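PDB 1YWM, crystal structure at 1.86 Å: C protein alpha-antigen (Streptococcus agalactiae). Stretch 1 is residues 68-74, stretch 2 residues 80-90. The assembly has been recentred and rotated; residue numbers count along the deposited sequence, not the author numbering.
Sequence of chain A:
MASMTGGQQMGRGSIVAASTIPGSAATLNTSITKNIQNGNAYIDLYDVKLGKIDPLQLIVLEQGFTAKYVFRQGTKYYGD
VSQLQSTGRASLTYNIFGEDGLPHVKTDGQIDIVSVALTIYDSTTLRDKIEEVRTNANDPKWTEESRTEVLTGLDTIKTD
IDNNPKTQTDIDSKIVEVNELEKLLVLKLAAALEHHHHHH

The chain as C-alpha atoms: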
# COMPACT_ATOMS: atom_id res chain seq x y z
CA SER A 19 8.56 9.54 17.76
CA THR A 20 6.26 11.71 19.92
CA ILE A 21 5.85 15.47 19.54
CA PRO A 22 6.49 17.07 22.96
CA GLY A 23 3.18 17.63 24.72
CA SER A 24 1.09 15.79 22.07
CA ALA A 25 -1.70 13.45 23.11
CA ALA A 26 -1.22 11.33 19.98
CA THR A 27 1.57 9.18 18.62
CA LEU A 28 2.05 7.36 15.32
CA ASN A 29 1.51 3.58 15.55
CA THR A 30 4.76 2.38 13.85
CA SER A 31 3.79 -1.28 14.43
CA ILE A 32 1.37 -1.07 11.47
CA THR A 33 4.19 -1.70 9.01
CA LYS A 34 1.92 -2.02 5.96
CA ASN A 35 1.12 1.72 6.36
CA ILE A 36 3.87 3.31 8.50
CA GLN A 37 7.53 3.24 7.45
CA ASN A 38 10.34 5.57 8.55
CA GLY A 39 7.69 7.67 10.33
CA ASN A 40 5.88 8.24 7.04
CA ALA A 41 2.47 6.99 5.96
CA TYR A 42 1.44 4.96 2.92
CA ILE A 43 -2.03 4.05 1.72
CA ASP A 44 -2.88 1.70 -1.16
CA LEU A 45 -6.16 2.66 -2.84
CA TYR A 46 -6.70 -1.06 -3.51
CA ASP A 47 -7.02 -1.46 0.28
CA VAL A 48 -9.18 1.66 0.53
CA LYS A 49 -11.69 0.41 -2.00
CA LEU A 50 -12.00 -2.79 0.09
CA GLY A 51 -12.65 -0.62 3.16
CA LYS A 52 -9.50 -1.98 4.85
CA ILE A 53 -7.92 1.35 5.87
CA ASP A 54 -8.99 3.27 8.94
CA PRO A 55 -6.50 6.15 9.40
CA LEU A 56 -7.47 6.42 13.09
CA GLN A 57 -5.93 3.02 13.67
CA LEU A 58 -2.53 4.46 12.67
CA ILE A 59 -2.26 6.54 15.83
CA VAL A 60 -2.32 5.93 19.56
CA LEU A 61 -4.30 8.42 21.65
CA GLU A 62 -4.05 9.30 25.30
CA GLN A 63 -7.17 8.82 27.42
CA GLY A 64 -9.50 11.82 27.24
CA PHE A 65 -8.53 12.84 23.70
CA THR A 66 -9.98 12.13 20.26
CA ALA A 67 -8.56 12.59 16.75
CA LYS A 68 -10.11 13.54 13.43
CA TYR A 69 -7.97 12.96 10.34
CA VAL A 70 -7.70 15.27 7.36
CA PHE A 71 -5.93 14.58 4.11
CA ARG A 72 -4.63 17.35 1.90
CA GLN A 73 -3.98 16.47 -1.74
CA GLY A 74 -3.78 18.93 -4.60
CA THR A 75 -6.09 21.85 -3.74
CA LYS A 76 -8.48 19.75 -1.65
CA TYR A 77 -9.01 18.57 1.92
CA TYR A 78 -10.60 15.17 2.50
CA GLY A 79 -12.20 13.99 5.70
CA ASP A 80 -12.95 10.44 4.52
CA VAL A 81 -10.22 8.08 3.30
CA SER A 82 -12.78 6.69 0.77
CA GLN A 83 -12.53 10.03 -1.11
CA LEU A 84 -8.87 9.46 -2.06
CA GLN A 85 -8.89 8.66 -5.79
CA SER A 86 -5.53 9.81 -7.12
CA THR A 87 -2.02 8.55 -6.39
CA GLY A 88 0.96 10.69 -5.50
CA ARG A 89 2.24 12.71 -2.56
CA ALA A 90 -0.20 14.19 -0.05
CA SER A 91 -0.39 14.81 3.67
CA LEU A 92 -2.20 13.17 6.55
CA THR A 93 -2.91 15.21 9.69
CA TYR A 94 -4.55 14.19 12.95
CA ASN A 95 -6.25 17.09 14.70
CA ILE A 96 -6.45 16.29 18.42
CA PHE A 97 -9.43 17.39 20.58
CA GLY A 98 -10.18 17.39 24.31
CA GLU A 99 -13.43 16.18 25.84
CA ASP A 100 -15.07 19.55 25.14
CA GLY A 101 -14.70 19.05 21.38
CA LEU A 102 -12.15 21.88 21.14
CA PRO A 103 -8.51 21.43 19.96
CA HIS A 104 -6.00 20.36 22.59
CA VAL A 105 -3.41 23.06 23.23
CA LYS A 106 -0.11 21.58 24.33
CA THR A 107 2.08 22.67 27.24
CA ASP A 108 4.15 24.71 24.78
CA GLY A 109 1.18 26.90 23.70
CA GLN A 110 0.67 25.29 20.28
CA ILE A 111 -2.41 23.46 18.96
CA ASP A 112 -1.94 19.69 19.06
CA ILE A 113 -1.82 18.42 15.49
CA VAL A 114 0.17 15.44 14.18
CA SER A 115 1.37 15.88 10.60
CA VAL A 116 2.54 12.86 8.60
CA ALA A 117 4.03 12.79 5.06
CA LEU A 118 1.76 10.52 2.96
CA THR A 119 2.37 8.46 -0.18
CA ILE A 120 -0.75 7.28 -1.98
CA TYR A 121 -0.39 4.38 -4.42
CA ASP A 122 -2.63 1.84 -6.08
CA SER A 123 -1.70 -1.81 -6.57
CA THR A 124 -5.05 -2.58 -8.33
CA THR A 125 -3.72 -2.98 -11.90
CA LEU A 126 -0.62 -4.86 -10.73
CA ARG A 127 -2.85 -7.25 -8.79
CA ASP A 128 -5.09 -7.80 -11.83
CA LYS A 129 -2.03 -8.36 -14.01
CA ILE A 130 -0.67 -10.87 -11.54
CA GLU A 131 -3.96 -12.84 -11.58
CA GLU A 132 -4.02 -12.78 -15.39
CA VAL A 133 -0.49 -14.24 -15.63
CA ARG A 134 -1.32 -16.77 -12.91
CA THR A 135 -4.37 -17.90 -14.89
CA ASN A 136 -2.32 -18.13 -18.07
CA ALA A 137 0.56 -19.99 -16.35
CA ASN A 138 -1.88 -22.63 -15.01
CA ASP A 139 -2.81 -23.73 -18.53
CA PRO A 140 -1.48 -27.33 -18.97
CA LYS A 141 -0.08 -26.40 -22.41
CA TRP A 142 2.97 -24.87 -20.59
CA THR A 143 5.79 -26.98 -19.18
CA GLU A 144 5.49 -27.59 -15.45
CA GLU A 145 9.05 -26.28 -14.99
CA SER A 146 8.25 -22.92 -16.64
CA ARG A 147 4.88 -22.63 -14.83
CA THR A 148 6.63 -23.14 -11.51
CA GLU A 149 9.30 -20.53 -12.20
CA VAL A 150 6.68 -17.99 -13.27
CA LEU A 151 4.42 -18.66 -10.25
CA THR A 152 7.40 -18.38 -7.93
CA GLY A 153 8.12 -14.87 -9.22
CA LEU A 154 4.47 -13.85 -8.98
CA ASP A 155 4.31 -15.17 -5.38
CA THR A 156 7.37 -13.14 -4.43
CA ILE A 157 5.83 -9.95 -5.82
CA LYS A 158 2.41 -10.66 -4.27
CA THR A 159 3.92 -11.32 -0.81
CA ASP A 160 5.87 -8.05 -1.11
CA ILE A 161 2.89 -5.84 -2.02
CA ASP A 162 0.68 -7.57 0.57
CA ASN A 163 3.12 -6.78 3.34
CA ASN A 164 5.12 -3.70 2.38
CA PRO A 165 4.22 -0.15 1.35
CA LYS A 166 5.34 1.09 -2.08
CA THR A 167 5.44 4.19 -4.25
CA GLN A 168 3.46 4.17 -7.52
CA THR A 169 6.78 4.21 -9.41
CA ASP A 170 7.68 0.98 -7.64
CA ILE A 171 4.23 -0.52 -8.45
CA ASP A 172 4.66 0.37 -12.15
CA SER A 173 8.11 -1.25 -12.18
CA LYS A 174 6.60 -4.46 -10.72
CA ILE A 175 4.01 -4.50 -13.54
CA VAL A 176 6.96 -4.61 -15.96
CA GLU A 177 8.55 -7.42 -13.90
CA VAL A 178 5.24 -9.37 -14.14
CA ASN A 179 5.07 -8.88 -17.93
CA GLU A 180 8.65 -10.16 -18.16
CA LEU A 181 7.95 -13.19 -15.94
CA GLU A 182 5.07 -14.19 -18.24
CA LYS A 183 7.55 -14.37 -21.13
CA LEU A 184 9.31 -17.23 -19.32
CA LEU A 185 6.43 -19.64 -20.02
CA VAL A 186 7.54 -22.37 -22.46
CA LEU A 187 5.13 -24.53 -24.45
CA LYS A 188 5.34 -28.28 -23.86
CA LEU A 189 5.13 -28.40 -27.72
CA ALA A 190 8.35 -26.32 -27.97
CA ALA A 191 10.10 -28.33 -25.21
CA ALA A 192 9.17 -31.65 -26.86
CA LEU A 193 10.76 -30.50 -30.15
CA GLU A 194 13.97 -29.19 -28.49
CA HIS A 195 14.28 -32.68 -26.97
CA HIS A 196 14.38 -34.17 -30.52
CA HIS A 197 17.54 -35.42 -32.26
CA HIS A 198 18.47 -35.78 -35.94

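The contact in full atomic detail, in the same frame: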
# COMPACT_ATOMS: atom_id res chain seq x y z
N LYS A 68 -9.39 13.56 14.70
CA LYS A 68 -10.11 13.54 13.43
C LYS A 68 -9.03 13.73 12.38
O LYS A 68 -8.17 14.60 12.51
CB LYS A 68 -11.17 14.66 13.34
CG LYS A 68 -11.78 14.76 11.92
CD LYS A 68 -13.26 15.17 11.82
CE LYS A 68 -13.93 14.49 10.60
NZ LYS A 68 -14.15 15.33 9.40
N TYR A 69 -9.02 12.85 11.37
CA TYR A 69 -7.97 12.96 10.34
C TYR A 69 -8.39 13.85 9.19
O TYR A 69 -9.58 13.99 8.90
CB TYR A 69 -7.56 11.58 9.82
CG TYR A 69 -8.63 10.79 9.12
CD1 TYR A 69 -9.32 9.76 9.78
CD2 TYR A 69 -8.90 11.01 7.77
CE1 TYR A 69 -10.30 8.99 9.09
CE2 TYR A 69 -9.85 10.28 7.09
CZ TYR A 69 -10.53 9.26 7.76
OH TYR A 69 -11.46 8.55 7.04
N VAL A 70 -7.41 14.44 8.52
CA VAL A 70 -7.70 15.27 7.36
C VAL A 70 -6.57 15.01 6.41
O VAL A 70 -5.41 15.08 6.80
CB VAL A 70 -7.71 16.84 7.65
CG1 VAL A 70 -8.26 17.57 6.38
CG2 VAL A 70 -8.54 17.17 8.85
N PHE A 71 -6.93 14.71 5.17
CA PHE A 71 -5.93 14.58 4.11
C PHE A 71 -5.90 15.89 3.34
O PHE A 71 -6.94 16.55 3.17
CB PHE A 71 -6.34 13.46 3.12
CG PHE A 71 -6.30 12.07 3.71
CD1 PHE A 71 -7.48 11.39 4.02
CD2 PHE A 71 -5.09 11.41 3.91
CE1 PHE A 71 -7.46 10.09 4.54
CE2 PHE A 71 -5.06 10.10 4.46
CZ PHE A 71 -6.25 9.44 4.75
N ARG A 72 -4.73 16.26 2.84
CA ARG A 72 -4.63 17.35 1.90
C ARG A 72 -3.92 16.79 0.68
O ARG A 72 -2.82 16.23 0.81
CB ARG A 72 -3.75 18.44 2.51
CG ARG A 72 -3.45 19.56 1.56
CD ARG A 72 -4.60 20.47 1.39
NE ARG A 72 -4.33 21.57 0.47
CZ ARG A 72 -5.26 22.41 0.06
NH1 ARG A 72 -6.51 22.29 0.54
NH2 ARG A 72 -4.96 23.39 -0.81
N GLN A 73 -4.54 16.94 -0.48
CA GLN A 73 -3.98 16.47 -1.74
C GLN A 73 -4.40 17.43 -2.83
O GLN A 73 -5.59 17.71 -2.97
CB GLN A 73 -4.52 15.08 -2.07
CG GLN A 73 -3.88 14.51 -3.33
CD GLN A 73 -4.36 13.13 -3.61
OE1 GLN A 73 -5.49 12.78 -3.29
NE2 GLN A 73 -3.50 12.33 -4.23
N GLY A 74 -3.45 17.92 -3.62
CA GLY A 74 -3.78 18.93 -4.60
C GLY A 74 -4.30 20.18 -3.90
O GLY A 74 -3.68 20.68 -2.96
N ASP A 80 -12.59 11.85 4.59
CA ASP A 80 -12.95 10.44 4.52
C ASP A 80 -11.96 9.77 3.60
O ASP A 80 -11.87 10.16 2.44
CB ASP A 80 -14.34 10.31 3.91
CG ASP A 80 -14.83 8.86 3.80
OD1 ASP A 80 -14.16 7.91 4.27
OD2 ASP A 80 -15.92 8.60 3.24
N VAL A 81 -11.21 8.80 4.11
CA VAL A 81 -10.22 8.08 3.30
C VAL A 81 -10.81 7.55 1.97
O VAL A 81 -10.12 7.49 0.95
CB VAL A 81 -9.53 6.96 4.11
CG1 VAL A 81 -10.55 5.80 4.48
CG2 VAL A 81 -8.25 6.45 3.36
N SER A 82 -12.10 7.18 1.99
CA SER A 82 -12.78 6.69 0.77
C SER A 82 -12.84 7.72 -0.38
O SER A 82 -13.08 7.35 -1.53
CB SER A 82 -14.18 6.17 1.14
OG SER A 82 -15.10 7.25 1.25
N GLN A 83 -12.59 9.00 -0.07
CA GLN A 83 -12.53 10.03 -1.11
C GLN A 83 -11.20 10.12 -1.87
O GLN A 83 -11.13 10.82 -2.90
CB GLN A 83 -12.82 11.43 -0.53
CG GLN A 83 -14.13 11.55 0.24
CD GLN A 83 -14.21 12.95 0.83
OE1 GLN A 83 -13.60 13.22 1.85
NE2 GLN A 83 -14.90 13.86 0.14
N LEU A 84 -10.15 9.47 -1.36
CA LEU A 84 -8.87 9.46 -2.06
C LEU A 84 -9.03 8.68 -3.37
O LEU A 84 -9.48 7.55 -3.36
CB LEU A 84 -7.77 8.81 -1.22
CG LEU A 84 -7.44 9.54 0.09
CD1 LEU A 84 -6.32 8.86 0.78
CD2 LEU A 84 -7.11 11.03 -0.18
N GLN A 85 -8.67 9.30 -4.47
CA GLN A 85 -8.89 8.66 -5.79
C GLN A 85 -7.69 8.79 -6.71
O GLN A 85 -7.66 8.21 -7.80
CB GLN A 85 -10.12 9.26 -6.47
CG GLN A 85 -11.45 9.07 -5.72
CD GLN A 85 -11.98 7.64 -5.78
OE1 GLN A 85 -11.96 7.01 -6.84
NE2 GLN A 85 -12.46 7.13 -4.64
N SER A 86 -6.71 9.56 -6.29
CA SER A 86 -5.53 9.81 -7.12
C SER A 86 -4.29 9.43 -6.34
O SER A 86 -4.24 9.65 -5.13
CB SER A 86 -5.46 11.30 -7.49
OG SER A 86 -6.53 11.65 -8.34
N THR A 87 -3.29 8.89 -7.03
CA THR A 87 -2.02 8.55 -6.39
C THR A 87 -1.04 9.72 -6.41
O THR A 87 -1.21 10.68 -7.15
CB THR A 87 -1.36 7.35 -7.08
OG1 THR A 87 -1.15 7.67 -8.46
CG2 THR A 87 -2.31 6.15 -7.09
N GLY A 88 0.00 9.62 -5.60
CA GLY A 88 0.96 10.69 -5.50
C GLY A 88 1.18 11.08 -4.05
O GLY A 88 0.73 10.38 -3.12
N ARG A 89 1.90 12.19 -3.87
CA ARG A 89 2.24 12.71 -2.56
C ARG A 89 1.08 13.55 -2.01
O ARG A 89 0.37 14.23 -2.75
CB ARG A 89 3.52 13.56 -2.66
CG ARG A 89 4.08 13.94 -1.30
CD ARG A 89 5.18 15.00 -1.36
NE ARG A 89 6.37 14.62 -0.59
CZ ARG A 89 7.23 13.67 -0.95
NH1 ARG A 89 7.04 12.98 -2.07
NH2 ARG A 89 8.29 13.41 -0.20
N ALA A 90 0.91 13.49 -0.70
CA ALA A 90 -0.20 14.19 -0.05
C ALA A 90 0.24 14.35 1.40
O ALA A 90 1.39 14.07 1.75
CB ALA A 90 -1.48 13.36 -0.17
O HOH W 1 -7.55 11.84 -4.47
O HOH W 2 -0.87 13.58 -4.99
O HOH W 3 -0.32 17.41 -2.54

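A strand often holds an irregular neighbouring segment by spending polar side-chain atoms on its backbone groups, and apolar ones on packing. The contact between residues 68-74 and 80-90 of the C protein alpha-antigen illustrates both uses.

Q73 covers the most surface. Its CA-to-CB bond points sideways, but chi1 and chi2 are both t, and the extended chain carries the amide to the loop before strand 88-90. There Q73 NE2 donates a nearly linear hydrogen bond to S86 O (2.9 Å). Two waters extend the grip: one donates to Q73 OE1 and accepts from Q85 N, while another accepts from Q73 NE2 and donates to R89 O. A single amide thus reaches three backbone sites, one directly and two through water. Nearer the backbone, Q73 CB lies 4.0 Å from A90 CB, where the strands come closest in register.

F71, whose CA-to-CB bond points toward the other stretch, supplies the apolar counterpart. L84 CD1 sits over one face of the F71 ring, 3.9 Å from its centroid and only 7° off the normal, a CH-pi contact; F71 CE1 also packs against V81 CB at 3.8 Å.

Y69 combines the two modes: its OH accepts a hydrogen bond from V81 N (3.0 Å), at the ring edge, where the 3-10 segment begins, and Y69 CZ lies 4.4 Å from V81 CB.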